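Local coordinates for protein probable transcriptional regulator PhnF (Escherichia coli, PDB 2FA1) that is probably a transcriptional regulator that binds DNA, encoded in the operon for alkylphosphonate uptake and C-P lyase and seen here as its C-terminal effector-binding domain, at residues G59-L64 and R117-N122. Residues are numbered along the deposited sequence; the frame is centred on the assembly and turned at random.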
loop_
_atom_site.group_PDB
_atom_site.type_symbol
_atom_site.label_atom_id
_atom_site.label_comp_id
_atom_site.label_asym_id
_atom_site.label_seq_id
_atom_site.Cartn_x
_atom_site.Cartn_y
_atom_site.Cartn_z
ATOM N N GLY A 59 21.104 13.852 -2.221
ATOM C CA GLY A 59 20.620 14.964 -1.425
ATOM C C GLY A 59 19.108 15.111 -1.287
ATOM O O GLY A 59 18.668 15.981 -0.469
ATOM N N VAL A 60 18.321 14.409 -2.142
ATOM C CA VAL A 60 16.884 14.618 -2.235
ATOM C C VAL A 60 16.277 13.648 -1.240
ATOM O O VAL A 60 16.463 12.450 -1.330
ATOM C CB VAL A 60 16.361 14.343 -3.684
ATOM C CG1 VAL A 60 14.830 14.403 -3.699
ATOM C CG2 VAL A 60 16.988 15.376 -4.693
ATOM N N ALA A 61 15.521 14.200 -0.298
ATOM C CA ALA A 61 14.862 13.327 0.713
ATOM C C ALA A 61 13.735 12.513 0.063
ATOM O O ALA A 61 12.836 13.094 -0.585
ATOM C CB ALA A 61 14.196 14.247 1.820
ATOM N N LEU A 62 13.719 11.225 0.337
ATOM C CA LEU A 62 12.718 10.359 -0.282
ATOM C C LEU A 62 11.769 9.728 0.703
ATOM O O LEU A 62 10.588 9.566 0.421
ATOM C CB LEU A 62 13.437 9.231 -1.006
ATOM C CG LEU A 62 14.233 9.646 -2.237
ATOM C CD1 LEU A 62 14.453 8.405 -3.037
ATOM C CD2 LEU A 62 13.624 10.708 -3.041
ATOM N N CYS A 63 12.333 9.232 1.813
ATOM C CA CYS A 63 11.545 8.382 2.724
ATOM C C CYS A 63 11.948 8.708 4.165
ATOM O O CYS A 63 13.113 8.514 4.537
ATOM C CB CYS A 63 11.883 6.883 2.466
ATOM S SG CYS A 63 10.840 5.916 3.670
ATOM N N LEU A 64 11.004 9.207 4.974
ATOM C CA LEU A 64 11.305 9.547 6.348
ATOM C C LEU A 64 10.539 8.510 7.192
ATOM O O LEU A 64 9.403 8.259 6.877
ATOM C CB LEU A 64 10.612 10.872 6.630
ATOM C CG LEU A 64 10.628 11.305 8.093
ATOM C CD1 LEU A 64 12.094 11.796 8.292
ATOM C CD2 LEU A 64 9.583 12.434 8.302
ATOM N N ARG A 117 10.267 18.414 6.897
ATOM C CA ARG A 117 11.172 17.244 6.992
ATOM C C ARG A 117 11.480 16.604 5.638
ATOM O O ARG A 117 12.641 16.184 5.437
ATOM C CB ARG A 117 10.737 16.192 8.001
ATOM C CG ARG A 117 10.332 16.784 9.344
ATOM C CD ARG A 117 10.273 15.683 10.412
ATOM N NE ARG A 117 10.473 16.334 11.689
ATOM C CZ ARG A 117 9.546 16.623 12.587
ATOM N NH1 ARG A 117 8.266 16.263 12.417
ATOM N NH2 ARG A 117 9.939 17.234 13.701
ATOM N N LEU A 118 10.496 16.491 4.722
ATOM C CA LEU A 118 10.756 15.831 3.450
ATOM C C LEU A 118 11.159 16.836 2.410
ATOM O O LEU A 118 11.428 16.414 1.267
ATOM C CB LEU A 118 9.560 15.030 2.921
ATOM C CG LEU A 118 9.396 13.632 3.529
ATOM C CD1 LEU A 118 8.132 13.022 3.057
ATOM C CD2 LEU A 118 10.503 12.732 2.983
ATOM N N GLU A 119 11.253 18.137 2.787
ATOM C CA GLU A 119 11.770 19.164 1.917
ATOM C C GLU A 119 10.991 19.186 0.588
ATOM O O GLU A 119 11.586 19.060 -0.564
ATOM C CB GLU A 119 13.307 18.977 1.691
ATOM C CG GLU A 119 14.046 18.966 3.050
ATOM C CD GLU A 119 15.528 18.509 2.948
ATOM O OE1 GLU A 119 15.870 18.080 1.825
ATOM O OE2 GLU A 119 16.251 18.579 3.990
ATOM N N ILE A 120 9.669 19.307 0.716
ATOM C CA ILE A 120 8.780 19.311 -0.488
ATOM C C ILE A 120 7.781 20.417 -0.410
ATOM O O ILE A 120 7.565 20.893 0.665
ATOM C CB ILE A 120 8.045 17.983 -0.644
ATOM C CG1 ILE A 120 7.445 17.611 0.691
ATOM C CG2 ILE A 120 9.071 16.900 -1.189
ATOM C CD1 ILE A 120 6.694 16.397 0.725
ATOM N N PRO A 121 7.159 20.806 -1.538
ATOM C CA PRO A 121 6.173 21.854 -1.555
ATOM C C PRO A 121 4.893 21.464 -0.875
ATOM O O PRO A 121 4.540 20.252 -0.715
ATOM C CB PRO A 121 5.903 22.098 -3.062
ATOM C CG PRO A 121 6.514 21.116 -3.775
ATOM C CD PRO A 121 7.395 20.259 -2.880
ATOM N N ASN A 122 4.201 22.515 -0.447
ATOM C CA ASN A 122 2.892 22.383 0.081
ATOM C C ASN A 122 2.032 21.503 -0.849
ATOM O O ASN A 122 2.047 21.652 -2.069
ATOM C CB ASN A 122 2.328 23.806 0.250
ATOM C CG ASN A 122 1.069 23.806 1.039
ATOM O OD1 ASN A 122 0.927 23.017 1.982
ATOM N ND2 ASN A 122 0.108 24.632 0.631
HETATM O O HOH W 1 12.520 15.750 -1.055
HETATM O O HOH W 2 15.077 17.033 -0.675
#
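Helix 113-118 of this UTRA domain, the effector-binding part of a GntR/HutC regulator, ends in a Schellman motif set against the start of strand 60-69 in the six-stranded antiparallel sheet. Glu119 is the C-prime residue: with phi at +55° it turns the chain out of the helix, and the N-H groups of Glu119 and Ile120 bond back to carbonyls of the preceding helical turn. The side chain to follow is Leu118. Its CB does not point straight at the strand, but chi1 of -82° sets CG anti to the carbonyl carbon, and from CG the CD2 branch comes in over the strand backbone. There CD2 lies 4.0 Å from Leu62 C, at a classic beta bulge where Leu62 and Cys63 both face Arg55. Flanking it are the two strand residues whose CB atoms point at the helix, Ala61 at 4.2 Å and Leu64 at 4.1 Å, each measured from its CB to Leu118 CD2. Leu118 also touches Leu126 of strand 125-135, so this one leucine joins the helix end to two strands of the sheet. Further along, Leu64 crosses Arg117 obliquely, its CD2 3.9 Å from Arg117 CD, while the guanidinium end leads away from the strand. The polar backbone is joined through water: water 1 lies 2.7 Å from each of Ala61 O and Leu118 O, within hydrogen-bonding distance of both, and bridges the two carbonyls. Glu119 reaches toward the start of the strand, its chain extended beyond CG, and OE1 makes a salt bridge to Arg56, whose NH1 also bonds Gly59 O. The same OE1 accepts from water 2 at 2.8 Å, and that water in turn accepts the N-H of Ala61, 2.9 Å from Ala61 N to the water oxygen.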